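Local coordinates for NS2 (PDB 5WCO), which probably serves as the matrix protein of an orthomyxovirus, polymerising with itself and associating with the viral membrane, at residues Asn22-Ile27 and Val63-Gly68; Lys40-Ile45 and Thr74-Val79; Gly82-Val87 and Ala101-Tyr106; Thr168-Arg173 and Lys191-Ala196. One frame throughout, in Å; residues are numbered along the deposited sequence.

Interaction 1: residues Asn22-Ile27 and Val63-Gly68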
loop_
_atom_site.group_PDB
_atom_site.type_symbol
_atom_site.label_atom_id
_atom_site.label_comp_id
_atom_site.label_asym_id
_atom_site.label_seq_id
_atom_site.Cartn_x
_atom_site.Cartn_y
_atom_site.Cartn_z
ATOM N N ASN A 22 5.024 -17.355 5.062
ATOM C CA ASN A 22 4.831 -17.020 3.639
ATOM C C ASN A 22 4.931 -15.590 3.097
ATOM O O ASN A 22 4.039 -15.110 2.396
ATOM C CB ASN A 22 3.592 -17.678 3.050
ATOM C CG ASN A 22 3.621 -17.703 1.539
ATOM O OD1 ASN A 22 4.370 -16.947 0.892
ATOM N ND2 ASN A 22 2.799 -18.569 0.958
ATOM N N GLU A 23 6.039 -14.928 3.409
ATOM C CA GLU A 23 6.183 -13.516 3.101
ATOM C C GLU A 23 5.605 -12.938 1.802
ATOM O O GLU A 23 4.986 -11.887 1.844
ATOM C CB GLU A 23 7.638 -13.077 3.333
ATOM C CG GLU A 23 8.247 -13.586 4.657
ATOM C CD GLU A 23 7.384 -13.265 5.876
ATOM O OE1 GLU A 23 6.784 -12.163 5.938
ATOM O OE2 GLU A 23 7.304 -14.116 6.783
ATOM N N SER A 24 5.780 -13.630 0.675
ATOM C CA SER A 24 5.133 -13.235 -0.568
ATOM C C SER A 24 3.623 -13.034 -0.433
ATOM O O SER A 24 3.101 -11.972 -0.804
ATOM C CB SER A 24 5.407 -14.229 -1.692
ATOM O OG SER A 24 6.770 -14.199 -2.048
ATOM N N GLN A 25 2.906 -14.027 0.081
ATOM C CA GLN A 25 1.474 -13.797 0.198
ATOM C C GLN A 25 1.231 -12.695 1.203
ATOM O O GLN A 25 0.334 -11.886 1.010
ATOM C CB GLN A 25 0.631 -15.043 0.506
ATOM C CG GLN A 25 -0.917 -14.735 0.580
ATOM C CD GLN A 25 -1.547 -13.959 -0.675
ATOM O OE1 GLN A 25 -1.021 -13.994 -1.802
ATOM N NE2 GLN A 25 -2.693 -13.279 -0.447
ATOM N N TRP A 26 2.054 -12.611 2.243
ATOM C CA TRP A 26 1.812 -11.581 3.241
ATOM C C TRP A 26 1.887 -10.198 2.578
ATOM O O TRP A 26 0.979 -9.365 2.710
ATOM C CB TRP A 26 2.785 -11.671 4.434
ATOM C CG TRP A 26 2.369 -10.663 5.476
ATOM C CD1 TRP A 26 1.506 -10.868 6.515
ATOM C CD2 TRP A 26 2.736 -9.267 5.531
ATOM N NE1 TRP A 26 1.330 -9.701 7.223
ATOM C CE2 TRP A 26 2.071 -8.704 6.644
ATOM C CE3 TRP A 26 3.564 -8.449 4.754
ATOM C CZ2 TRP A 26 2.208 -7.369 6.997
ATOM C CZ3 TRP A 26 3.690 -7.136 5.086
ATOM C CH2 TRP A 26 3.024 -6.597 6.202
ATOM N N ILE A 27 2.990 -9.997 1.865
ATOM C CA ILE A 27 3.284 -8.792 1.103
ATOM C C ILE A 27 2.153 -8.418 0.154
ATOM O O ILE A 27 1.728 -7.254 0.105
ATOM C CB ILE A 27 4.606 -8.963 0.307
ATOM C CG1 ILE A 27 5.795 -9.112 1.284
ATOM C CG2 ILE A 27 4.813 -7.789 -0.607
ATOM C CD1 ILE A 27 7.154 -9.318 0.627
ATOM N N VAL A 63 14.284 -7.465 3.410
ATOM C CA VAL A 63 14.571 -7.979 4.740
ATOM C C VAL A 63 13.501 -8.983 5.175
ATOM O O VAL A 63 13.793 -10.048 5.726
ATOM C CB VAL A 63 14.627 -6.808 5.745
ATOM C CG1 VAL A 63 14.762 -7.308 7.172
ATOM C CG2 VAL A 63 15.754 -5.836 5.370
ATOM N N LEU A 64 12.251 -8.643 4.910
ATOM C CA LEU A 64 11.168 -9.503 5.332
ATOM C C LEU A 64 11.248 -10.835 4.574
ATOM O O LEU A 64 10.995 -11.903 5.134
ATOM C CB LEU A 64 9.834 -8.785 5.141
ATOM C CG LEU A 64 8.628 -9.472 5.777
ATOM C CD1 LEU A 64 8.662 -9.449 7.328
ATOM C CD2 LEU A 64 7.329 -8.863 5.219
ATOM N N LEU A 65 11.645 -10.777 3.304
ATOM C CA LEU A 65 11.851 -11.992 2.516
ATOM C C LEU A 65 13.029 -12.854 3.002
ATOM O O LEU A 65 12.846 -14.040 3.293
ATOM C CB LEU A 65 12.021 -11.637 1.057
ATOM C CG LEU A 65 10.704 -11.223 0.400
ATOM C CD1 LEU A 65 10.972 -10.575 -0.957
ATOM C CD2 LEU A 65 9.771 -12.423 0.263
ATOM N N THR A 66 14.226 -12.261 3.087
ATOM C CA THR A 66 15.402 -12.935 3.662
ATOM C C THR A 66 15.088 -13.645 4.995
ATOM O O THR A 66 15.202 -14.867 5.104
ATOM C CB THR A 66 16.570 -11.954 3.895
ATOM O OG1 THR A 66 16.837 -11.224 2.695
ATOM C CG2 THR A 66 17.832 -12.701 4.336
ATOM N N LEU A 67 14.675 -12.875 5.999
ATOM C CA LEU A 67 14.296 -13.438 7.292
ATOM C C LEU A 67 13.259 -14.559 7.185
ATOM O O LEU A 67 13.055 -15.293 8.149
ATOM C CB LEU A 67 13.757 -12.341 8.212
ATOM C CG LEU A 67 14.725 -11.221 8.585
ATOM C CD1 LEU A 67 14.015 -10.155 9.409
ATOM C CD2 LEU A 67 15.924 -11.782 9.321
ATOM N N GLY A 68 12.590 -14.673 6.034
ATOM C CA GLY A 68 11.650 -15.755 5.805
ATOM C C GLY A 68 12.235 -16.986 5.123
ATOM O O GLY A 68 11.541 -17.999 4.957
#
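E23 lies against L64 at the start of helix 23-30, and this is where the contact is densest. The two side chains cross at about a right angle. E23 CG sits beside the backbone N (chi1 -45°), and the chain bends at chi2 (-52°), which brings the carboxylate against the leucine, with E23 OE1 3.3 Å from L64 CG. Nearer the backbone, E23 CG rests 3.3 Å from the carbonyl oxygen L64 O. A leucine patch continues from there. L64 CD2 reaches W26 CE3 at 3.8 Å, approaching the indole obliquely. L65 sends CD2 to within 3.8 Å of E23 CB, while I27 CD1 meets L65 CG at 4.0 Å.

Toward the open end the packing thins. G68, exposed in the turn beyond helix 55-66, offers CA to E23 CG at 4.2 Å. S24 OG only grazes L65 CD2; its hydrogen bond goes to P39 O. Exposed N22 is the N-cap of helix 23-30, its OD1 accepting a weak bond from Q25 N.

Across the contact the grip is therefore apolar, with a charged group set among leucine carbons. R126 pays for that charge: its salt bridge with E23 OE1 and cation-pi contact with W26 tie helix 115-131 to helix 23-30, and L64 packs on L129 of the same helix. The ion pair probably keeps the buried glutamate ionised.

Interaction 2: residues Lys40-Ile45 and Thr74-Val79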
loop_
_atom_site.group_PDB
_atom_site.type_symbol
_atom_site.label_atom_id
_atom_site.label_comp_id
_atom_site.label_asym_id
_atom_site.label_seq_id
_atom_site.Cartn_x
_atom_site.Cartn_y
_atom_site.Cartn_z
ATOM N N LYS A 40 6.974 -14.552 -6.895
ATOM C CA LYS A 40 8.290 -15.002 -6.440
ATOM C C LYS A 40 9.081 -13.851 -5.830
ATOM O O LYS A 40 8.946 -12.687 -6.270
ATOM C CB LYS A 40 9.080 -15.701 -7.557
ATOM C CG LYS A 40 8.884 -17.211 -7.588
ATOM C CD LYS A 40 9.508 -17.812 -8.853
ATOM C CE LYS A 40 8.753 -17.394 -10.120
ATOM N NZ LYS A 40 9.375 -17.886 -11.396
ATOM N N PRO A 41 9.892 -14.174 -4.797
ATOM C CA PRO A 41 10.673 -13.220 -3.993
ATOM C C PRO A 41 11.458 -12.188 -4.804
ATOM O O PRO A 41 11.268 -10.978 -4.565
ATOM C CB PRO A 41 11.598 -14.134 -3.191
ATOM C CG PRO A 41 10.733 -15.359 -2.941
ATOM C CD PRO A 41 9.915 -15.530 -4.211
ATOM N N ARG A 42 12.293 -12.638 -5.743
ATOM C CA ARG A 42 13.060 -11.712 -6.595
ATOM C C ARG A 42 12.161 -10.908 -7.527
ATOM O O ARG A 42 12.448 -9.741 -7.833
ATOM C CB ARG A 42 14.134 -12.443 -7.419
ATOM C CG ARG A 42 15.163 -13.210 -6.593
ATOM C CD ARG A 42 16.066 -14.099 -7.437
ATOM N NE ARG A 42 16.950 -14.905 -6.584
ATOM C CZ ARG A 42 18.140 -14.506 -6.141
ATOM N NH1 ARG A 42 18.606 -13.302 -6.472
ATOM N NH2 ARG A 42 18.865 -15.307 -5.366
ATOM N N GLU A 43 11.078 -11.525 -7.994
ATOM C CA GLU A 43 10.184 -10.831 -8.928
ATOM C C GLU A 43 9.497 -9.662 -8.244
ATOM O O GLU A 43 9.421 -8.560 -8.807
ATOM C CB GLU A 43 9.178 -11.786 -9.576
ATOM C CG GLU A 43 9.795 -12.637 -10.678
ATOM C CD GLU A 43 10.527 -11.797 -11.736
ATOM O OE1 GLU A 43 10.025 -10.699 -12.114
ATOM O OE2 GLU A 43 11.606 -12.237 -12.194
ATOM N N LEU A 44 9.031 -9.904 -7.018
ATOM C CA LEU A 44 8.524 -8.827 -6.176
ATOM C C LEU A 44 9.539 -7.697 -6.056
ATOM O O LEU A 44 9.171 -6.535 -6.161
ATOM C CB LEU A 44 8.202 -9.349 -4.791
ATOM C CG LEU A 44 7.116 -10.390 -4.746
ATOM C CD1 LEU A 44 7.070 -11.039 -3.360
ATOM C CD2 LEU A 44 5.814 -9.716 -5.087
ATOM N N ILE A 45 10.813 -8.032 -5.836
ATOM C CA ILE A 45 11.835 -6.990 -5.700
ATOM C C ILE A 45 12.043 -6.241 -7.015
ATOM O O ILE A 45 12.051 -5.006 -7.035
ATOM C CB ILE A 45 13.210 -7.517 -5.154
ATOM C CG1 ILE A 45 13.022 -8.431 -3.932
ATOM C CG2 ILE A 45 14.118 -6.347 -4.795
ATOM C CD1 ILE A 45 12.483 -7.700 -2.689
ATOM N N THR A 74 20.405 -9.845 -1.939
ATOM C CA THR A 74 21.281 -8.683 -1.842
ATOM C C THR A 74 21.655 -8.096 -3.204
ATOM O O THR A 74 21.578 -6.879 -3.388
ATOM C CB THR A 74 22.546 -9.007 -1.014
ATOM O OG1 THR A 74 22.174 -9.178 0.363
ATOM C CG2 THR A 74 23.574 -7.890 -1.121
ATOM N N VAL A 75 22.037 -8.959 -4.154
ATOM C CA VAL A 75 22.434 -8.528 -5.518
ATOM C C VAL A 75 21.311 -7.835 -6.285
ATOM O O VAL A 75 21.569 -7.104 -7.238
ATOM C CB VAL A 75 22.964 -9.702 -6.413
ATOM C CG1 VAL A 75 23.832 -10.657 -5.612
ATOM C CG2 VAL A 75 21.805 -10.455 -7.085
ATOM N N GLU A 76 20.068 -8.085 -5.883
ATOM C CA GLU A 76 18.930 -7.376 -6.465
ATOM C C GLU A 76 18.949 -5.883 -6.111
ATOM O O GLU A 76 18.395 -5.057 -6.823
ATOM C CB GLU A 76 17.596 -8.015 -6.031
ATOM C CG GLU A 76 17.445 -9.505 -6.369
ATOM C CD GLU A 76 17.333 -9.791 -7.884
ATOM O OE1 GLU A 76 16.945 -8.881 -8.654
ATOM O OE2 GLU A 76 17.632 -10.935 -8.304
ATOM N N PHE A 77 19.594 -5.522 -5.018
ATOM C CA PHE A 77 19.478 -4.144 -4.567
ATOM C C PHE A 77 20.661 -3.272 -4.946
ATOM O O PHE A 77 21.820 -3.714 -4.890
ATOM C CB PHE A 77 19.253 -4.083 -3.059
ATOM C CG PHE A 77 17.915 -4.589 -2.627
ATOM C CD1 PHE A 77 17.692 -5.953 -2.455
ATOM C CD2 PHE A 77 16.871 -3.703 -2.385
ATOM C CE1 PHE A 77 16.453 -6.432 -2.047
ATOM C CE2 PHE A 77 15.624 -4.166 -1.968
ATOM C CZ PHE A 77 15.420 -5.535 -1.795
ATOM N N PRO A 78 20.366 -2.024 -5.343
ATOM C CA PRO A 78 21.411 -1.003 -5.494
ATOM C C PRO A 78 22.112 -0.768 -4.150
ATOM O O PRO A 78 21.450 -0.556 -3.136
ATOM C CB PRO A 78 20.629 0.247 -5.925
ATOM C CG PRO A 78 19.376 -0.283 -6.572
ATOM C CD PRO A 78 19.045 -1.550 -5.804
ATOM N N VAL A 79 23.437 -0.844 -4.144
ATOM C CA VAL A 79 24.211 -0.573 -2.947
ATOM C C VAL A 79 23.985 0.892 -2.606
ATOM O O VAL A 79 24.140 1.749 -3.484
ATOM C CB VAL A 79 25.721 -0.837 -3.178
ATOM C CG1 VAL A 79 26.507 -0.627 -1.876
ATOM C CG2 VAL A 79 25.939 -2.241 -3.742
#
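R42 and E76 meet at about a right angle, the long extended arm of the arginine running past a glutamate bent at chi2. The R42 chain is extended from CG to NE, and its CB, CG and CD each lie within 4 Å of E76 OE2 before NH1 closes the salt bridge. R42 NH1 donates to E76 OE2 over 3.1 Å, with an N-H...O angle of 157°. The oxygen lies at the edge of the guanidinium, almost exactly in its plane, and accepts through its anti lone pair, the one directed away from OE1. The two planar groups are nonetheless twisted 67° apart, as suits a single-point bridge rather than a paired, side-on one. E76 OE2 is shared with R46, its stronger partner, one residue past I45. V75 CG2 also stands at the guanidinium edge, 4.3 Å from R42 NH1.

In this all-helical protein, the contact joins helix 41-50 to the connection that leaves helix 55-66 for helix 90-99. Residues 74-76 keep helical backbone angles, and the turn closes with F77 N bonded to T74 O; beyond it the chain runs out extended.

One helical turn after R42, I45 lays its CG2 branch over a face of the F77 ring, 3.4 Å from F77 CZ. That methyl stands anti to the backbone N, and I45 CD1 adds a second touch at 3.8 Å from F77 CZ. I45 CG2 also lies 4.1 Å from E76 CB. The F77 ring additionally meets Y59 of helix 55-66, their planes inclined by about 45°.

Interaction 3: residues Gly82-Val87 and Ala101-Tyr106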
loop_
_atom_site.group_PDB
_atom_site.type_symbol
_atom_site.label_atom_id
_atom_site.label_comp_id
_atom_site.label_asym_id
_atom_site.label_seq_id
_atom_site.Cartn_x
_atom_site.Cartn_y
_atom_site.Cartn_z
ATOM N N GLY A 82 27.375 5.402 1.860
ATOM C CA GLY A 82 27.836 5.451 3.239
ATOM C C GLY A 82 28.473 4.194 3.808
ATOM O O GLY A 82 28.568 3.160 3.134
ATOM N N LYS A 83 28.924 4.292 5.059
ATOM C CA LYS A 83 29.528 3.159 5.759
ATOM C C LYS A 83 28.564 1.968 5.812
ATOM O O LYS A 83 27.366 2.136 6.015
ATOM C CB LYS A 83 29.977 3.572 7.179
ATOM C CG LYS A 83 28.866 3.578 8.254
ATOM C CD LYS A 83 29.197 4.479 9.457
ATOM C CE LYS A 83 29.160 5.973 9.086
ATOM N NZ LYS A 83 29.158 6.896 10.267
ATOM N N THR A 84 29.097 0.770 5.614
ATOM C CA THR A 84 28.314 -0.461 5.689
ATOM C C THR A 84 28.341 -1.036 7.114
ATOM O O THR A 84 29.051 -2.013 7.366
ATOM C CB THR A 84 28.886 -1.516 4.699
ATOM O OG1 THR A 84 29.516 -0.849 3.594
ATOM C CG2 THR A 84 27.796 -2.435 4.169
ATOM N N VAL A 85 27.578 -0.437 8.039
ATOM C CA VAL A 85 27.536 -0.900 9.458
ATOM C C VAL A 85 26.683 -2.165 9.716
ATOM O O VAL A 85 25.749 -2.454 8.985
ATOM C CB VAL A 85 27.096 0.230 10.449
ATOM C CG1 VAL A 85 25.579 0.470 10.376
ATOM C CG2 VAL A 85 27.544 -0.091 11.905
ATOM N N LYS A 86 26.995 -2.923 10.756
ATOM C CA LYS A 86 26.274 -4.177 10.971
ATOM C C LYS A 86 25.145 -4.078 12.012
ATOM O O LYS A 86 25.213 -3.284 12.950
ATOM C CB LYS A 86 27.245 -5.337 11.232
ATOM C CG LYS A 86 27.785 -6.014 9.943
ATOM C CD LYS A 86 27.971 -5.056 8.742
ATOM C CE LYS A 86 26.823 -5.159 7.722
ATOM N NZ LYS A 86 26.616 -6.536 7.183
ATOM N N VAL A 87 24.102 -4.881 11.810
ATOM C CA VAL A 87 22.799 -4.672 12.444
ATOM C C VAL A 87 22.370 -5.913 13.228
ATOM O O VAL A 87 21.889 -6.900 12.659
ATOM C CB VAL A 87 21.767 -4.309 11.356
ATOM C CG1 VAL A 87 20.442 -3.862 11.965
ATOM C CG2 VAL A 87 22.348 -3.217 10.456
ATOM N N ALA A 101 17.621 4.446 6.630
ATOM C CA ALA A 101 16.851 3.217 6.524
ATOM C C ALA A 101 17.383 2.210 5.488
ATOM O O ALA A 101 17.618 1.033 5.811
ATOM C CB ALA A 101 15.386 3.524 6.284
ATOM N N THR A 102 17.602 2.676 4.264
ATOM C CA THR A 102 18.030 1.792 3.186
ATOM C C THR A 102 19.317 1.081 3.529
ATOM O O THR A 102 19.414 -0.131 3.364
ATOM C CB THR A 102 18.226 2.534 1.845
ATOM O OG1 THR A 102 18.677 3.867 2.095
ATOM C CG2 THR A 102 16.941 2.603 1.106
ATOM N N MET A 103 20.318 1.831 3.987
ATOM C CA MET A 103 21.584 1.196 4.333
ATOM C C MET A 103 21.428 0.184 5.476
ATOM O O MET A 103 21.956 -0.934 5.412
ATOM C CB MET A 103 22.676 2.227 4.653
ATOM C CG MET A 103 24.040 1.592 4.964
ATOM S SD MET A 103 24.691 0.471 3.694
ATOM C CE MET A 103 25.754 1.608 2.796
ATOM N N THR A 104 20.690 0.553 6.517
ATOM C CA THR A 104 20.535 -0.392 7.608
ATOM C C THR A 104 19.777 -1.649 7.155
ATOM O O THR A 104 20.123 -2.768 7.568
ATOM C CB THR A 104 19.918 0.248 8.876
ATOM O OG1 THR A 104 18.524 0.445 8.676
ATOM C CG2 THR A 104 20.538 1.577 9.106
ATOM N N LEU A 105 18.765 -1.466 6.299
ATOM C CA LEU A 105 17.943 -2.600 5.862
ATOM C C LEU A 105 18.767 -3.504 4.972
ATOM O O LEU A 105 18.718 -4.740 5.072
ATOM C CB LEU A 105 16.654 -2.144 5.148
ATOM C CG LEU A 105 15.699 -1.421 6.103
ATOM C CD1 LEU A 105 14.709 -0.618 5.340
ATOM C CD2 LEU A 105 14.993 -2.377 7.094
ATOM N N TYR A 106 19.547 -2.872 4.110
ATOM C CA TYR A 106 20.428 -3.592 3.214
ATOM C C TYR A 106 21.441 -4.378 4.026
ATOM O O TYR A 106 21.805 -5.502 3.670
ATOM C CB TYR A 106 21.153 -2.600 2.338
ATOM C CG TYR A 106 22.095 -3.230 1.364
ATOM C CD1 TYR A 106 21.618 -3.785 0.185
ATOM C CD2 TYR A 106 23.466 -3.248 1.603
ATOM C CE1 TYR A 106 22.467 -4.352 -0.736
ATOM C CE2 TYR A 106 24.340 -3.828 0.682
ATOM C CZ TYR A 106 23.828 -4.373 -0.489
ATOM O OH TYR A 106 24.665 -4.943 -1.414
#
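M103 reaches out from helix 101-110 to the linker at 82-84, an irregular stretch wrapped against the outside of a helical bundle. Its CB already points at the linker, and CG continues that way because it stands anti to the backbone N (chi1 -178°). M103 CG comes 3.5 Å from the carbonyl oxygen K83 O. Bends at chi2 and chi3 then turn the end back, so that CE heads toward G82. M103 SD lies 3.9 Å from K83 O and 4.2 Å from T84 CA, and the terminal M103 CE ends up near two carbonyls, 3.2 Å from G82 O and 3.6 Å from K83 O. A flexible thioether thus follows backbone that has no regular secondary structure of its own, and its partners are largely main-chain atoms.

Further along, V87 turns toward the helix and brings CG2 to 3.7 Å from T104 O. V87 also packs on L93 of helix 90-99, where the linker runs into the bundle. The T104 side chain bonds back into its own helix: T104 OG1 donates to A101 O over 3.1 Å, tilted 27° from the carbonyl plane, at an oxygen that also accepts from L105 N.

Interaction 4: residues Thr168-Arg173 and Lys191-Ala196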
loop_
_atom_site.group_PDB
_atom_site.type_symbol
_atom_site.label_atom_id
_atom_site.label_comp_id
_atom_site.label_asym_id
_atom_site.label_seq_id
_atom_site.Cartn_x
_atom_site.Cartn_y
_atom_site.Cartn_z
ATOM N N THR A 168 -23.937 10.676 -10.230
ATOM C CA THR A 168 -23.880 12.108 -10.590
ATOM C C THR A 168 -22.902 12.906 -9.716
ATOM O O THR A 168 -22.284 13.878 -10.177
ATOM C CB THR A 168 -25.273 12.787 -10.529
ATOM O OG1 THR A 168 -26.270 11.872 -10.992
ATOM C CG2 THR A 168 -25.319 14.073 -11.375
ATOM N N MET A 169 -22.778 12.505 -8.450
ATOM C CA MET A 169 -21.749 13.049 -7.564
ATOM C C MET A 169 -20.370 12.655 -8.063
ATOM O O MET A 169 -19.529 13.507 -8.355
ATOM C CB MET A 169 -21.936 12.542 -6.140
ATOM C CG MET A 169 -23.210 13.035 -5.479
ATOM S SD MET A 169 -23.379 12.489 -3.772
ATOM C CE MET A 169 -22.526 13.800 -2.880
ATOM N N LEU A 170 -20.158 11.349 -8.165
ATOM C CA LEU A 170 -18.934 10.805 -8.726
ATOM C C LEU A 170 -18.592 11.427 -10.083
ATOM O O LEU A 170 -17.443 11.753 -10.345
ATOM C CB LEU A 170 -19.020 9.279 -8.804
ATOM C CG LEU A 170 -18.879 8.586 -7.441
ATOM C CD1 LEU A 170 -19.277 7.124 -7.487
ATOM C CD2 LEU A 170 -17.458 8.738 -6.904
ATOM N N HIS A 171 -19.581 11.632 -10.940
ATOM C CA HIS A 171 -19.284 12.260 -12.223
ATOM C C HIS A 171 -18.788 13.701 -12.029
ATOM O O HIS A 171 -17.870 14.143 -12.732
ATOM C CB HIS A 171 -20.493 12.195 -13.180
ATOM C CG HIS A 171 -20.345 13.061 -14.394
ATOM N ND1 HIS A 171 -19.786 12.607 -15.568
ATOM C CD2 HIS A 171 -20.650 14.366 -14.599
ATOM C CE1 HIS A 171 -19.763 13.591 -16.454
ATOM N NE2 HIS A 171 -20.275 14.670 -15.889
ATOM N N SER A 172 -19.394 14.433 -11.092
ATOM C CA SER A 172 -19.018 15.834 -10.853
ATOM C C SER A 172 -17.609 15.933 -10.241
ATOM O O SER A 172 -16.847 16.857 -10.542
ATOM C CB SER A 172 -20.051 16.541 -9.967
ATOM N N ARG A 173 -17.280 14.956 -9.395
ATOM C CA ARG A 173 -15.950 14.818 -8.804
ATOM C C ARG A 173 -14.863 14.668 -9.872
ATOM O O ARG A 173 -13.829 15.347 -9.820
ATOM C CB ARG A 173 -15.930 13.621 -7.849
ATOM C CG ARG A 173 -14.545 13.191 -7.415
ATOM C CD ARG A 173 -13.817 14.251 -6.591
ATOM N NE ARG A 173 -12.483 13.790 -6.232
ATOM C CZ ARG A 173 -11.410 13.907 -7.013
ATOM N NH1 ARG A 173 -11.517 14.496 -8.200
ATOM N NH2 ARG A 173 -10.227 13.436 -6.606
ATOM N N LYS A 191 -15.893 13.971 0.932
ATOM C CA LYS A 191 -16.566 13.755 2.211
ATOM C C LYS A 191 -18.077 13.463 2.003
ATOM O O LYS A 191 -18.601 12.447 2.479
ATOM C CB LYS A 191 -16.348 14.967 3.123
ATOM C CG LYS A 191 -14.889 15.212 3.523
ATOM C CD LYS A 191 -14.781 16.379 4.509
ATOM C CE LYS A 191 -13.415 16.474 5.188
ATOM N NZ LYS A 191 -13.377 17.684 6.065
ATOM N N ALA A 192 -18.759 14.347 1.273
ATOM C CA ALA A 192 -20.146 14.124 0.871
ATOM C C ALA A 192 -20.401 12.732 0.260
ATOM O O ALA A 192 -21.361 12.054 0.649
ATOM C CB ALA A 192 -20.613 15.221 -0.080
ATOM N N ILE A 193 -19.549 12.310 -0.683
ATOM C CA ILE A 193 -19.714 11.003 -1.334
ATOM C C ILE A 193 -19.665 9.871 -0.309
ATOM O O ILE A 193 -20.541 8.988 -0.281
ATOM C CB ILE A 193 -18.637 10.744 -2.430
ATOM C CG1 ILE A 193 -18.859 11.651 -3.641
ATOM C CG2 ILE A 193 -18.601 9.260 -2.861
ATOM C CD1 ILE A 193 -17.649 11.725 -4.562
ATOM N N VAL A 194 -18.633 9.887 0.530
ATOM C CA VAL A 194 -18.501 8.878 1.576
ATOM C C VAL A 194 -19.710 8.962 2.528
ATOM O O VAL A 194 -20.186 7.952 3.071
ATOM C CB VAL A 194 -17.156 9.022 2.332
ATOM C CG1 VAL A 194 -17.079 8.037 3.505
ATOM C CG2 VAL A 194 -16.005 8.824 1.375
ATOM N N ALA A 195 -20.214 10.177 2.712
ATOM C CA ALA A 195 -21.380 10.360 3.548
ATOM C C ALA A 195 -22.559 9.640 2.895
ATOM O O ALA A 195 -23.233 8.830 3.525
ATOM C CB ALA A 195 -21.674 11.847 3.745
ATOM N N ALA A 196 -22.780 9.918 1.617
ATOM C CA ALA A 196 -23.948 9.397 0.913
ATOM C C ALA A 196 -23.944 7.874 0.832
ATOM O O ALA A 196 -25.010 7.252 0.881
ATOM C CB ALA A 196 -24.090 10.041 -0.485
#
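Helices 163-178 and 183-198 form an antiparallel helical hairpin, the axes of segments 168-173 and 191-196 approaching to 10.4 Å with an angle of 162° between their directions, and M169 standing opposite I193.

The M169 chain runs extended to SD and then bends at chi3 (88°), which turns the methyl against the facing helix. M169 CE ends 3.7 Å from A192 CB and 4.0 Å from I193 N, while M169 SD lies 4.2 Å from A196 CB. The methionine tip therefore lies over the small residues of the partner helix, A192 and A196, one helical turn apart. I193 reaches back across the interface. I193 CG1 passes 4.1 Å from M169 CB, and I193 CD1 extends between two residues of helix 163-178: it is 3.8 Å from L170 CD2, the two side chains crossing at about a right angle, and 4.2 Å from R173 CB. L170 itself continues onto W145, V148 and Y149 of helix 142-149, and I193 onto L215 of helix 205-215.

Within these segments R173 contributes its CB, and it also touches L186 and L189. Its guanidinium is salt-bridged to E190 of the partner helix and to E142, and makes a cation-pi contact with W145. Along these segments, then, the hairpin is closed by hydrocarbon and thioether contacts, while the buried arginine charge is paired with carboxylates on two helices.

Interactions 1, 2 and 3 form a connected group in the first part of the chain, their centres 12 to 19 Å apart. Interactions 1 and 2 alternate along the sequence and touch where L65 CD1 comes 3.7 Å from I45 CD1, joining helices 41-50 and 55-66, while S24 of helix 23-30 packs on P41 and L44. Interaction 3 follows in series; Y106 reaches T74, F77 and V79 of interaction 2, and L105 meets V63 of interaction 1. Interaction 4 stands alone, centred about 38 to 46 Å away on the opposite side of the chain's centre, in the hairpin of helices 163-178 and 183-198. These contacts sample two well-separated helical regions, consistent with an elongated matrix protein.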